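Local coordinates for endoglucanase, glycoside hydrolase family 5 protein (Cytophaga hutchinsonii, PDB 5IHS) that probably hydrolyses internal beta-1,4-glucosidic bonds of cellulose as a periplasmic endoglucanase with a TIM-barrel catalytic domain, at residues A[34-37]-A[42-45]; A[101-106]-A[140-145]; A[198-203]-A[224-229]. One frame throughout, in Å; residues are numbered along the deposited sequence. Where two conformers were deposited one is given.

Contact 1. Residues A[34-37]-A[42-45]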
loop_
_atom_site.group_PDB
_atom_site.type_symbol
_atom_site.label_atom_id
_atom_site.label_comp_id
_atom_site.label_asym_id
_atom_site.label_seq_id
_atom_site.Cartn_x
_atom_site.Cartn_y
_atom_site.Cartn_z
ATOM N N LYS A 34 4.196 2.106 17.223
ATOM C CA LYS A 34 4.818 1.052 16.435
ATOM C C LYS A 34 3.805 -0.038 16.133
ATOM O O LYS A 34 3.055 -0.475 17.012
ATOM C CB LYS A 34 5.970 0.437 17.229
ATOM C CG LYS A 34 7.170 1.343 17.428
ATOM C CD LYS A 34 8.215 0.664 18.318
ATOM C CE LYS A 34 9.502 1.441 18.415
ATOM N NZ LYS A 34 10.461 0.711 19.278
ATOM N N LEU A 35 3.818 -0.509 14.889
ATOM C CA LEU A 35 2.915 -1.544 14.414
ATOM C C LEU A 35 3.608 -2.901 14.395
ATOM O O LEU A 35 4.820 -3.012 14.188
ATOM C CB LEU A 35 2.427 -1.215 13.004
ATOM C CG LEU A 35 1.749 0.146 12.869
ATOM C CD1 LEU A 35 1.363 0.368 11.406
ATOM C CD2 LEU A 35 0.532 0.292 13.764
ATOM N N SER A 36 2.809 -3.945 14.583
ATOM C CA SER A 36 3.303 -5.311 14.526
ATOM C C SER A 36 2.155 -6.209 14.078
ATOM O O SER A 36 1.038 -5.746 13.835
ATOM C CB SER A 36 3.902 -5.733 15.868
ATOM O OG SER A 36 2.927 -5.623 16.862
ATOM N N VAL A 37 2.437 -7.500 13.957
ATOM C CA VAL A 37 1.464 -8.471 13.472
ATOM C C VAL A 37 1.232 -9.505 14.557
ATOM O O VAL A 37 2.194 -10.041 15.114
ATOM C CB VAL A 37 1.937 -9.143 12.169
ATOM C CG1 VAL A 37 0.914 -10.162 11.677
ATOM C CG2 VAL A 37 2.217 -8.089 11.091
ATOM N N MET A 42 -3.103 -6.669 12.350
ATOM C CA MET A 42 -2.100 -5.653 12.618
ATOM C C MET A 42 -2.477 -4.956 13.917
ATOM O O MET A 42 -3.623 -4.524 14.087
ATOM C CB MET A 42 -2.061 -4.641 11.474
ATOM C CG MET A 42 -0.764 -3.873 11.380
ATOM S SD MET A 42 -0.625 -2.912 9.858
ATOM C CE MET A 42 -1.923 -1.718 10.117
ATOM N N VAL A 43 -1.508 -4.847 14.825
ATOM C CA VAL A 43 -1.719 -4.303 16.160
ATOM C C VAL A 43 -0.705 -3.195 16.403
ATOM O O VAL A 43 0.309 -3.082 15.705
ATOM C CB VAL A 43 -1.634 -5.394 17.249
ATOM C CG1 VAL A 43 -2.743 -6.428 17.032
ATOM C CG2 VAL A 43 -0.271 -6.058 17.252
ATOM N N GLY A 44 -1.019 -2.342 17.380
ATOM C CA GLY A 44 -0.162 -1.244 17.763
ATOM C C GLY A 44 0.422 -1.444 19.160
ATOM O O GLY A 44 -0.018 -2.285 19.942
ATOM N N GLN A 45 1.419 -0.614 19.478
ATOM C CA GLN A 45 2.213 -0.850 20.684
ATOM C C GLN A 45 1.434 -0.611 21.971
ATOM O O GLN A 45 1.878 -1.067 23.029
ATOM C CB GLN A 45 3.494 -0.020 20.684
ATOM C CG GLN A 45 3.312 1.439 21.010
ATOM C CD GLN A 45 4.622 2.211 20.953
ATOM O OE1 GLN A 45 5.036 2.641 19.887
ATOM N NE2 GLN A 45 5.263 2.412 22.105
#
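Leu35 and Met42, the latter in one of its two conformers, cross at a slant, Leu35 CD1 lying 4.1 Å from both SD and CE of Met42. The methionine reaches it with CG anti to its backbone N (chi1 -158°) and a bend at chi3 that puts SD and CE equally near. On the other face Ser36 OG sits 3.3 Å from CG2 of Val43, a hydroxyl laid against a methyl. All four belong to a two-strand antiparallel hairpin, 35-38 with 41-44, an N-terminal addition before the first strand of the eight-stranded TIM barrel. Ser36 and Val43 form a hydrogen-bonded pair, with Ser36 N to Val43 O and Val43 N to Ser36 O each 2.9 Å long. The apolar face of Leu35, Val37 and Met42 turns to the barrel: Leu35 and Met42 touch Ile190, and Val37 and Met42 touch Met216 of strand 215-221. At the open end of the hairpin Gln45 swings its extended chain across Lys34, and OE1 takes Lys34 N on a lone pair in the carbonyl plane at 2.8 Å, almost straight at 177°. The aliphatic stem of Lys34 passes the same oxygen, CG being 3.5 Å from Gln45 OE1.

Contact 2. Residues A[101-106]-A[140-145]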
loop_
_atom_site.group_PDB
_atom_site.type_symbol
_atom_site.label_atom_id
_atom_site.label_comp_id
_atom_site.label_asym_id
_atom_site.label_seq_id
_atom_site.Cartn_x
_atom_site.Cartn_y
_atom_site.Cartn_z
ATOM N N THR A 101 16.839 9.650 -8.711
ATOM C CA THR A 101 15.620 10.425 -8.912
ATOM C C THR A 101 14.414 9.733 -8.282
ATOM O O THR A 101 13.593 10.372 -7.619
ATOM C CB THR A 101 15.398 10.650 -10.406
ATOM O OG1 THR A 101 16.506 11.384 -10.936
ATOM C CG2 THR A 101 14.114 11.421 -10.666
ATOM N N GLU A 102 14.280 8.426 -8.487
ATOM C CA GLU A 102 13.092 7.750 -7.979
ATOM C C GLU A 102 13.151 7.591 -6.465
ATOM O O GLU A 102 12.134 7.750 -5.783
ATOM C CB GLU A 102 12.869 6.427 -8.711
ATOM C CG GLU A 102 12.608 6.606 -10.217
ATOM C CD GLU A 102 11.560 7.681 -10.535
ATOM O OE1 GLU A 102 10.405 7.558 -10.073
ATOM O OE2 GLU A 102 11.904 8.667 -11.226
ATOM N N LYS A 103 14.331 7.303 -5.915
ATOM C CA LYS A 103 14.463 7.233 -4.467
ATOM C C LYS A 103 14.169 8.584 -3.827
ATOM O O LYS A 103 13.569 8.646 -2.752
ATOM C CB LYS A 103 15.871 6.749 -4.119
ATOM C CG LYS A 103 16.223 6.678 -2.650
ATOM C CD LYS A 103 17.713 6.316 -2.505
ATOM C CE LYS A 103 18.272 6.590 -1.111
ATOM N NZ LYS A 103 19.727 6.322 -0.979
ATOM N N MET A 104 14.575 9.681 -4.479
ATOM C CA MET A 104 14.292 11.009 -3.943
ATOM C C MET A 104 12.792 11.230 -3.783
ATOM O O MET A 104 12.342 11.771 -2.764
ATOM C CB MET A 104 14.891 12.074 -4.870
ATOM C CG MET A 104 14.600 13.507 -4.452
ATOM S SD MET A 104 14.914 14.721 -5.749
ATOM C CE MET A 104 13.589 14.322 -6.904
ATOM N N LYS A 105 12.003 10.841 -4.794
ATOM C CA LYS A 105 10.554 11.016 -4.732
ATOM C C LYS A 105 9.963 10.227 -3.574
ATOM O O LYS A 105 9.074 10.716 -2.863
ATOM C CB LYS A 105 9.910 10.562 -6.042
ATOM C CG LYS A 105 10.256 11.399 -7.243
ATOM C CD LYS A 105 9.794 10.711 -8.517
ATOM C CE LYS A 105 10.219 11.461 -9.753
ATOM N NZ LYS A 105 9.972 10.649 -10.954
ATOM N N VAL A 106 10.413 8.981 -3.398
ATOM C CA VAL A 106 9.953 8.175 -2.269
ATOM C C VAL A 106 10.280 8.868 -0.953
ATOM O O VAL A 106 9.427 8.978 -0.063
ATOM C CB VAL A 106 10.570 6.766 -2.329
ATOM C CG1 VAL A 106 10.278 5.985 -1.053
ATOM C CG2 VAL A 106 10.081 6.011 -3.540
ATOM N N PHE A 140 16.306 -1.351 -0.296
ATOM C CA PHE A 140 15.684 -1.533 1.005
ATOM C C PHE A 140 16.683 -1.389 2.141
ATOM O O PHE A 140 16.314 -0.902 3.215
ATOM C CB PHE A 140 14.895 -2.838 1.057
ATOM C CG PHE A 140 13.534 -2.699 0.454
ATOM C CD1 PHE A 140 12.568 -1.942 1.094
ATOM C CD2 PHE A 140 13.223 -3.266 -0.771
ATOM C CE1 PHE A 140 11.313 -1.751 0.534
ATOM C CE2 PHE A 140 11.956 -3.084 -1.332
ATOM C CZ PHE A 140 11.003 -2.327 -0.667
ATOM N N SER A 141 17.943 -1.791 1.940
ATOM C CA SER A 141 18.966 -1.537 2.952
ATOM C C SER A 141 19.118 -0.043 3.206
ATOM O O SER A 141 19.231 0.404 4.356
ATOM C CB SER A 141 20.313 -2.106 2.504
ATOM O OG SER A 141 20.314 -3.514 2.496
ATOM N N GLU A 142 19.144 0.751 2.136
ATOM C CA GLU A 142 19.274 2.198 2.294
ATOM C C GLU A 142 18.082 2.784 3.038
ATOM O O GLU A 142 18.246 3.632 3.926
ATOM C CB GLU A 142 19.402 2.856 0.927
ATOM C CG GLU A 142 20.719 2.568 0.276
ATOM C CD GLU A 142 20.820 3.112 -1.127
ATOM O OE1 GLU A 142 19.903 3.842 -1.555
ATOM O OE2 GLU A 142 21.829 2.809 -1.801
ATOM N N MET A 143 16.870 2.356 2.681
ATOM C CA MET A 143 15.686 2.887 3.340
ATOM C C MET A 143 15.651 2.486 4.804
ATOM O O MET A 143 15.327 3.306 5.670
ATOM C CB MET A 143 14.417 2.423 2.610
ATOM C CG MET A 143 14.245 2.954 1.184
ATOM S SD MET A 143 14.159 4.748 1.072
ATOM C CE MET A 143 15.824 5.070 0.612
ATOM N N ALA A 144 15.971 1.225 5.097
ATOM C CA ALA A 144 15.950 0.750 6.473
ATOM C C ALA A 144 17.038 1.416 7.307
ATOM O O ALA A 144 16.820 1.732 8.479
ATOM C CB ALA A 144 16.094 -0.769 6.485
ATOM N N LYS A 145 18.218 1.641 6.730
ATOM C CA LYS A 145 19.263 2.322 7.491
ATOM C C LYS A 145 18.834 3.741 7.845
ATOM O O LYS A 145 19.093 4.221 8.954
ATOM C CB LYS A 145 20.574 2.323 6.707
ATOM C CG LYS A 145 21.753 2.889 7.509
ATOM C CD LYS A 145 23.090 2.733 6.787
ATOM C CE LYS A 145 24.245 3.223 7.658
ATOM N NZ LYS A 145 25.584 3.110 7.004
#
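Lys103 NZ and Glu142 OE1 form a salt bridge of 2.6 Å, the one polar bond between segments 101-106 and 140-145, on helices 99-116 and 133-147. These are successive helices of the TIM barrel's outer layer, joined through barrel strand 119-125, so the bridge spans neighbouring beta-alpha units. The ammonium comes to OE1 from above the carboxylate, 56° out of its plane; OE2 of Glu142 stays 4.2 Å from Lys103 NZ. The two side chains cross at about a right angle. Lys103 spans the gap because its CG stands anti to the backbone N (chi1 177°) and the rest of the chain runs fully extended. Its methylenes do apolar work on the way, sliding past Met143 in the opposite direction. Met143, bent at chi2 and chi3, turns its CE methyl against this stem. Behind the bridge, Val106 packs on Met88 of strand 83-89, while Phe140 and Ala144 pack on Tyr155 of strand 153-156, so the two helices rest on different strands of the barrel. On another face of the same turn, Lys105 NZ forms a salt bridge of 2.8 Å with the syn lone pair of Glu102 OE2, and Ser60 bonds both residues. The hydrocarbon part of the contact is tight: Met143 CE lies 3.4 Å from Lys103 CE and 3.7 Å from Lys103 CG.

Contact 3. Residues A[198-203]-A[224-229]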
loop_
_atom_site.group_PDB
_atom_site.type_symbol
_atom_site.label_atom_id
_atom_site.label_comp_id
_atom_site.label_asym_id
_atom_site.label_seq_id
_atom_site.Cartn_x
_atom_site.Cartn_y
_atom_site.Cartn_z
ATOM N N TRP A 198 -0.705 -11.150 -9.657
ATOM C CA TRP A 198 -1.004 -9.760 -9.313
ATOM C C TRP A 198 -1.495 -9.639 -7.874
ATOM O O TRP A 198 -2.423 -8.889 -7.562
ATOM C CB TRP A 198 -1.954 -9.107 -10.325
ATOM C CG TRP A 198 -1.411 -9.220 -11.713
ATOM C CD1 TRP A 198 -0.483 -8.405 -12.314
ATOM C CD2 TRP A 198 -1.727 -10.229 -12.665
ATOM N NE1 TRP A 198 -0.223 -8.842 -13.587
ATOM C CE2 TRP A 198 -0.975 -9.960 -13.827
ATOM C CE3 TRP A 198 -2.582 -11.328 -12.656
ATOM C CZ2 TRP A 198 -1.048 -10.756 -14.965
ATOM C CZ3 TRP A 198 -2.654 -12.117 -13.785
ATOM C CH2 TRP A 198 -1.897 -11.822 -14.928
ATOM N N SER A 199 -0.817 -10.355 -6.978
ATOM C CA SER A 199 -1.132 -10.322 -5.552
ATOM C C SER A 199 -2.577 -10.736 -5.276
ATOM O O SER A 199 -3.296 -10.131 -4.482
ATOM C CB SER A 199 -0.744 -8.989 -4.906
ATOM O OG SER A 199 0.676 -8.950 -4.843
ATOM N N GLN A 200 -2.980 -11.847 -5.892
ATOM C CA GLN A 200 -4.268 -12.478 -5.630
ATOM C C GLN A 200 -4.174 -13.758 -4.819
ATOM O O GLN A 200 -5.052 -14.020 -3.993
ATOM C CB GLN A 200 -5.011 -12.777 -6.938
ATOM C CG GLN A 200 -5.428 -11.519 -7.643
ATOM C CD GLN A 200 -5.896 -11.753 -9.059
ATOM O OE1 GLN A 200 -6.347 -12.844 -9.412
ATOM N NE2 GLN A 200 -5.789 -10.726 -9.882
ATOM N N LEU A 201 -3.147 -14.576 -5.049
ATOM C CA LEU A 201 -3.144 -15.962 -4.575
ATOM C C LEU A 201 -2.518 -16.075 -3.179
ATOM O O LEU A 201 -1.511 -16.748 -2.936
ATOM C CB LEU A 201 -2.506 -16.880 -5.613
ATOM C CG LEU A 201 -3.271 -16.901 -6.950
ATOM C CD1 LEU A 201 -2.571 -17.809 -7.949
ATOM C CD2 LEU A 201 -4.729 -17.300 -6.805
ATOM N N VAL A 202 -3.190 -15.413 -2.235
ATOM C CA VAL A 202 -2.727 -15.356 -0.857
ATOM C C VAL A 202 -2.735 -16.726 -0.195
ATOM O O VAL A 202 -1.977 -16.949 0.751
ATOM C CB VAL A 202 -3.504 -14.288 -0.063
ATOM C CG1 VAL A 202 -3.086 -12.902 -0.523
ATOM C CG2 VAL A 202 -5.019 -14.449 -0.205
ATOM N N THR A 203 -3.569 -17.664 -0.652
ATOM C CA THR A 203 -3.549 -18.993 -0.033
ATOM C C THR A 203 -2.221 -19.716 -0.249
ATOM O O THR A 203 -1.859 -20.581 0.556
ATOM C CB THR A 203 -4.683 -19.885 -0.530
ATOM O OG1 THR A 203 -4.610 -20.026 -1.956
ATOM C CG2 THR A 203 -6.035 -19.351 -0.105
ATOM N N GLY A 224 -14.557 -4.391 -10.438
ATOM C CA GLY A 224 -15.186 -4.685 -11.715
ATOM C C GLY A 224 -14.840 -6.060 -12.242
ATOM O O GLY A 224 -15.560 -6.597 -13.090
ATOM N N THR A 225 -13.759 -6.639 -11.738
ATOM C CA THR A 225 -13.250 -7.945 -12.128
ATOM C C THR A 225 -13.326 -8.971 -11.011
ATOM O O THR A 225 -13.677 -10.129 -11.256
ATOM C CB THR A 225 -11.786 -7.801 -12.573
ATOM O OG1 THR A 225 -11.690 -6.801 -13.598
ATOM C CG2 THR A 225 -11.227 -9.133 -13.082
ATOM N N HIS A 226 -13.003 -8.562 -9.791
ATOM C CA HIS A 226 -12.811 -9.469 -8.665
ATOM C C HIS A 226 -13.942 -9.297 -7.666
ATOM O O HIS A 226 -14.147 -8.201 -7.135
ATOM C CB HIS A 226 -11.485 -9.167 -7.978
ATOM C CG HIS A 226 -10.325 -9.180 -8.908
ATOM N ND1 HIS A 226 -9.421 -8.147 -8.975
ATOM C CD2 HIS A 226 -9.938 -10.089 -9.836
ATOM C CE1 HIS A 226 -8.513 -8.428 -9.892
ATOM N NE2 HIS A 226 -8.804 -9.600 -10.430
ATOM N N LYS A 227 -14.659 -10.384 -7.405
ATOM C CA LYS A 227 -15.851 -10.344 -6.572
ATOM C C LYS A 227 -15.774 -11.415 -5.488
ATOM O O LYS A 227 -14.735 -11.553 -4.839
ATOM C CB LYS A 227 -17.102 -10.411 -7.448
ATOM C CG LYS A 227 -17.089 -9.319 -8.514
ATOM C CD LYS A 227 -18.343 -9.315 -9.333
ATOM C CE LYS A 227 -18.137 -8.611 -10.662
ATOM N NZ LYS A 227 -18.087 -7.151 -10.569
ATOM N N GLN A 228 -16.847 -12.171 -5.259
ATOM C CA GLN A 228 -16.859 -13.050 -4.092
ATOM C C GLN A 228 -15.781 -14.127 -4.162
ATOM O O GLN A 228 -15.272 -14.547 -3.121
ATOM C CB GLN A 228 -18.238 -13.679 -3.917
ATOM C CG GLN A 228 -18.379 -14.495 -2.653
ATOM C CD GLN A 228 -18.214 -13.652 -1.407
ATOM O OE1 GLN A 228 -18.713 -12.525 -1.335
ATOM N NE2 GLN A 228 -17.509 -14.188 -0.418
ATOM N N GLU A 229 -15.410 -14.585 -5.361
ATOM C CA GLU A 229 -14.389 -15.626 -5.456
ATOM C C GLU A 229 -13.062 -15.177 -4.841
ATOM O O GLU A 229 -12.364 -15.977 -4.202
ATOM C CB GLU A 229 -14.208 -16.062 -6.908
ATOM C CG GLU A 229 -13.425 -15.117 -7.794
ATOM C CD GLU A 229 -14.076 -13.762 -8.034
ATOM O OE1 GLU A 229 -15.301 -13.594 -7.827
ATOM O OE2 GLU A 229 -13.341 -12.856 -8.461
HETATM O O HOH W 1 -7.110 -10.425 -12.695
#
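Gln200 reaches toward His226 along an extended side chain, and the two meet at their nitrogen-bearing ends. From CB, which points at the opposing segment, CG lies anti to the carbonyl carbon (chi1 -67°) and the chain then runs straight to the amide. CD comes within 3.9 Å of His226 NE2. OE1, 4.2 Å from His226 NE2, is taken instead by Gln197 NE2, from which it accepts a hydrogen bond. The amide NE2 approaches closest, 3.3 Å from His226 NE2, but the angle is too poor for a hydrogen bond. Amide and imidazole planes are 61° apart, and the amide nitrogen stands oblique to the ring. A water does the joining: it accepts from Gln200 NE2 at 3.1 Å and lies in the ring plane at the edge of His226, hydrogen-bonded to its NE2 at 2.9 Å. The ring is fixed from two further sides. Its ND1 is hydrogen-bonded to Tyr222 N, and Thr225 CB lies over one face, 4.0 Å above the plane at its centre. The water-bridged pair lies at the protein surface, linking two connections of the TIM barrel: the turn leading into helix 202-207, after strand 191-193, and the loop from strand 215-221 to helix 228-239, whose Leu230 also touches Gln200.

How the contacts relate
The three contacts follow one another along the chain without nesting or crossing. Contact 1 closes first, across four residues, two of them still strand, at the turn of the N-terminal hairpin, which precedes the first barrel strand in the chain. Contact 2 spans 33 residues, including barrel strand 119-125, and joins two consecutive outer helices. Contact 3 spans 20 residues, including strand 215-221, and joins the connections on either side of that strand. Contacts 2 and 3 lie on opposite sides of the chain's centre, their own centres about 30 Å apart. No two contacts touch. Contact 1 nevertheless shares an element with contact 3's loop, since the hairpin packs on strand 215-221.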